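Local atomic coordinates of probable transcriptional regulator (Rhodococcus jostii, PDB entry 3HIM), a protein that probably binds DNA and regulates transcription as a member of the TetR family of helix-turn-helix regulators. Residues L69-T80 with I132-F140. Sequence-based numbering, arbitrary orientation.
Sequences LEGHHSVLAAIT and IRRSTTKVF
Leu76 and Ile132 pack knobs-into-holes in both directions. The Leu76 side chain sits among Ile132, Ser135, Thr136 and Val139, while Ile132 sits among Leu69, His72, His73 and Leu76. Ile132 uses both branches: CG2 presses on the backbone of His72, 3.5 Å from His72 O, and CD1 touches Leu69 CD1 at 3.6 Å where the two side chains cross at about a right angle. Leu76, with CG anti to its backbone N (chi1 177°), spreads its methyls along the other helix, CD2 over Ile132 and Ser135, CD1 over Thr136 and Val139. One turn on, Ile79 drives CD1 against Val139, 3.7 Å from Val139 CB, and also touches Thr136 and the Phe140 ring.

At the opposite flank from Ser135, the His72 ring lies against the bent Arg133 chain. Arg133 NH1 comes to the ring edge, 3.1 Å from His72 CE1, with ring and guanidinium planes 59° apart. No direct hydrogen bond joins 69-80 to 132-140; a water bridges them instead, 3.0 Å from His72 O, to which it donates, and 2.6 Å from Thr136 OG1. Thr80 OG1 donates a hydrogen bond back to Leu76 O (2.7 Å), from above the carbonyl plane and on the face opposite Thr80 N.

Segments 69-80 and 132-140 run nearly parallel, their axes 17° apart and 9.6 Å from each other at closest approach. Helix 60-82 leads from the predicted DNA-binding region into the C-terminal domain, which in TetR-family relatives binds ligands and dimerises; helix 123-149 lies beside it there. Helix 89-106 packs on Val75, Ile79 and Phe140, its Tyr100 edge-to-face with Phe140, and helix 158-175 adjoins Thr137 and Phe140.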
loop_
_atom_site.group_PDB
_atom_site.type_symbol
_atom_site.label_atom_id
_atom_site.label_comp_id
_atom_site.label_asym_id
_atom_site.label_seq_id
_atom_site.Cartn_x
_atom_site.Cartn_y
_atom_site.Cartn_z
ATOM N N LEU B 69 -5.474 9.116 -14.199
ATOM C CA LEU B 69 -6.109 10.422 -14.041
ATOM C C LEU B 69 -7.516 10.273 -13.474
ATOM O O LEU B 69 -7.891 10.932 -12.492
ATOM C CB LEU B 69 -6.164 11.122 -15.401
ATOM C CG LEU B 69 -6.805 12.498 -15.505
ATOM C CD1 LEU B 69 -5.966 13.553 -14.751
ATOM C CD2 LEU B 69 -6.946 12.863 -16.992
ATOM N N GLU B 70 -8.281 9.381 -14.099
ATOM C CA GLU B 70 -9.656 9.124 -13.711
ATOM C C GLU B 70 -9.669 8.780 -12.233
ATOM O O GLU B 70 -10.376 9.421 -11.457
ATOM C CB GLU B 70 -10.222 7.981 -14.554
ATOM C CG GLU B 70 -11.620 7.467 -14.173
ATOM C CD GLU B 70 -12.222 6.559 -15.260
ATOM O OE1 GLU B 70 -11.577 5.567 -15.696
ATOM O OE2 GLU B 70 -13.353 6.843 -15.682
ATOM N N GLY B 71 -8.859 7.785 -11.859
ATOM C CA GLY B 71 -8.752 7.301 -10.471
ATOM C C GLY B 71 -8.310 8.369 -9.490
ATOM O O GLY B 71 -8.945 8.561 -8.457
ATOM N N HIS B 72 -7.231 9.080 -9.817
ATOM C CA HIS B 72 -6.731 10.158 -8.961
ATOM C C HIS B 72 -7.726 11.304 -8.772
ATOM O O HIS B 72 -7.941 11.749 -7.651
ATOM C CB HIS B 72 -5.366 10.660 -9.445
ATOM C CG HIS B 72 -4.254 9.685 -9.179
ATOM N ND1 HIS B 72 -3.520 9.693 -8.013
ATOM C CD2 HIS B 72 -3.783 8.649 -9.910
ATOM C CE1 HIS B 72 -2.631 8.715 -8.045
ATOM N NE2 HIS B 72 -2.771 8.064 -9.184
ATOM N N HIS B 73 -8.336 11.763 -9.867
ATOM C CA HIS B 73 -9.366 12.797 -9.794
ATOM C C HIS B 73 -10.578 12.319 -9.015
ATOM O O HIS B 73 -11.139 13.060 -8.228
ATOM C CB HIS B 73 -9.815 13.265 -11.178
ATOM C CG HIS B 73 -10.975 14.201 -11.126
ATOM N ND1 HIS B 73 -12.278 13.762 -11.017
ATOM C CD2 HIS B 73 -11.029 15.556 -11.100
ATOM C CE1 HIS B 73 -13.089 14.805 -10.957
ATOM N NE2 HIS B 73 -12.357 15.905 -11.012
ATOM N N SER B 74 -10.986 11.079 -9.244
ATOM C CA SER B 74 -12.149 10.546 -8.564
ATOM C C SER B 74 -11.990 10.516 -7.032
ATOM O O SER B 74 -12.893 10.960 -6.305
ATOM C CB SER B 74 -12.512 9.182 -9.117
ATOM O OG SER B 74 -13.525 8.573 -8.340
ATOM N N VAL B 75 -10.860 10.020 -6.532
ATOM C CA VAL B 75 -10.683 9.970 -5.074
ATOM C C VAL B 75 -10.558 11.407 -4.499
ATOM O O VAL B 75 -11.113 11.707 -3.439
ATOM C CB VAL B 75 -9.534 8.988 -4.637
ATOM C CG1 VAL B 75 -8.180 9.561 -4.957
ATOM C CG2 VAL B 75 -9.629 8.673 -3.143
ATOM N N LEU B 76 -9.871 12.292 -5.222
ATOM C CA LEU B 76 -9.828 13.714 -4.856
ATOM C C LEU B 76 -11.245 14.324 -4.793
ATOM O O LEU B 76 -11.592 14.968 -3.806
ATOM C CB LEU B 76 -8.962 14.510 -5.832
ATOM C CG LEU B 76 -8.931 16.012 -5.534
ATOM C CD1 LEU B 76 -8.427 16.280 -4.097
ATOM C CD2 LEU B 76 -8.069 16.732 -6.558
ATOM N N ALA B 77 -12.038 14.115 -5.849
ATOM C CA ALA B 77 -13.414 14.598 -5.895
ATOM C C ALA B 77 -14.207 14.038 -4.726
ATOM O O ALA B 77 -14.988 14.757 -4.114
ATOM C CB ALA B 77 -14.101 14.228 -7.243
ATOM N N ALA B 78 -13.977 12.760 -4.408
ATOM C CA ALA B 78 -14.687 12.076 -3.311
ATOM C C ALA B 78 -14.476 12.717 -1.945
ATOM O O ALA B 78 -15.431 13.037 -1.242
ATOM C CB ALA B 78 -14.308 10.589 -3.256
ATOM N N ILE B 79 -13.221 12.891 -1.558
ATOM C CA ILE B 79 -12.925 13.462 -0.241
ATOM C C ILE B 79 -13.207 14.963 -0.183
ATOM O O ILE B 79 -13.547 15.505 0.879
ATOM C CB ILE B 79 -11.502 13.128 0.207
ATOM C CG1 ILE B 79 -10.444 13.722 -0.739
ATOM C CG2 ILE B 79 -11.363 11.643 0.296
ATOM C CD1 ILE B 79 -8.981 13.615 -0.155
ATOM N N THR B 80 -13.078 15.631 -1.325
ATOM C CA THR B 80 -13.377 17.058 -1.392
ATOM C C THR B 80 -14.878 17.279 -1.154
ATOM O O THR B 80 -15.265 18.025 -0.266
ATOM C CB THR B 80 -12.879 17.667 -2.718
ATOM O OG1 THR B 80 -11.465 17.502 -2.772
ATOM C CG2 THR B 80 -13.214 19.161 -2.805
ATOM N N ILE B 132 -2.090 15.994 -8.597
ATOM C CA ILE B 132 -3.357 15.526 -8.005
ATOM C C ILE B 132 -3.138 14.798 -6.666
ATOM O O ILE B 132 -3.920 14.976 -5.728
ATOM C CB ILE B 132 -4.173 14.643 -8.972
ATOM C CG1 ILE B 132 -4.492 15.442 -10.242
ATOM C CG2 ILE B 132 -5.478 14.158 -8.300
ATOM C CD1 ILE B 132 -4.915 14.610 -11.423
ATOM N N ARG B 133 -2.082 13.996 -6.584
ATOM C CA ARG B 133 -1.721 13.342 -5.332
ATOM C C ARG B 133 -1.382 14.349 -4.249
ATOM O O ARG B 133 -1.815 14.186 -3.114
ATOM C CB ARG B 133 -0.564 12.368 -5.526
ATOM C CG ARG B 133 -0.991 11.116 -6.222
ATOM C CD ARG B 133 0.157 10.479 -6.991
ATOM N NE ARG B 133 1.013 9.670 -6.127
ATOM C CZ ARG B 133 0.788 8.394 -5.816
ATOM N NH1 ARG B 133 -0.283 7.753 -6.282
ATOM N NH2 ARG B 133 1.635 7.755 -5.020
ATOM N N ARG B 134 -0.620 15.390 -4.587
ATOM C CA ARG B 134 -0.324 16.435 -3.606
ATOM C C ARG B 134 -1.627 17.083 -3.094
ATOM O O ARG B 134 -1.779 17.315 -1.882
ATOM C CB ARG B 134 0.636 17.488 -4.181
ATOM N N SER B 135 -2.570 17.352 -3.999
ATOM C CA SER B 135 -3.852 17.966 -3.610
ATOM C C SER B 135 -4.671 17.083 -2.688
ATOM O O SER B 135 -5.321 17.584 -1.789
ATOM C CB SER B 135 -4.701 18.325 -4.819
ATOM O OG SER B 135 -4.069 19.342 -5.551
ATOM N N THR B 136 -4.629 15.775 -2.928
ATOM C CA THR B 136 -5.319 14.792 -2.110
ATOM C C THR B 136 -4.817 14.842 -0.671
ATOM O O THR B 136 -5.619 14.878 0.277
ATOM C CB THR B 136 -5.162 13.372 -2.725
ATOM O OG1 THR B 136 -5.705 13.392 -4.049
ATOM C CG2 THR B 136 -5.919 12.339 -1.937
ATOM N N THR B 137 -3.494 14.882 -0.498
ATOM C CA THR B 137 -2.924 14.953 0.841
ATOM C C THR B 137 -3.314 16.274 1.502
ATOM O O THR B 137 -3.639 16.293 2.686
ATOM C CB THR B 137 -1.376 14.823 0.817
ATOM O OG1 THR B 137 -1.021 13.585 0.215
ATOM C CG2 THR B 137 -0.784 14.850 2.235
ATOM N N LYS B 138 -3.288 17.365 0.734
ATOM C CA LYS B 138 -3.564 18.694 1.279
ATOM C C LYS B 138 -4.989 18.828 1.882
ATOM O O LYS B 138 -5.210 19.648 2.791
ATOM C CB LYS B 138 -3.289 19.798 0.237
ATOM N N VAL B 139 -5.931 18.011 1.389
ATOM C CA VAL B 139 -7.296 17.984 1.946
ATOM C C VAL B 139 -7.227 17.587 3.405
ATOM O O VAL B 139 -7.920 18.158 4.259
ATOM C CB VAL B 139 -8.252 17.021 1.191
ATOM C CG1 VAL B 139 -9.617 16.915 1.922
ATOM C CG2 VAL B 139 -8.447 17.478 -0.258
ATOM N N PHE B 140 -6.370 16.619 3.695
ATOM C CA PHE B 140 -6.233 16.163 5.064
ATOM C C PHE B 140 -5.425 17.162 5.887
ATOM O O PHE B 140 -5.804 17.470 7.009
ATOM C CB PHE B 140 -5.661 14.736 5.144
ATOM C CG PHE B 140 -6.622 13.664 4.654
ATOM C CD1 PHE B 140 -7.794 13.379 5.358
ATOM C CD2 PHE B 140 -6.347 12.932 3.498
ATOM C CE1 PHE B 140 -8.689 12.385 4.912
ATOM C CE2 PHE B 140 -7.227 11.949 3.046
ATOM C CZ PHE B 140 -8.404 11.670 3.753
HETATM O O HOH W 1 -5.522 11.529 -5.880
#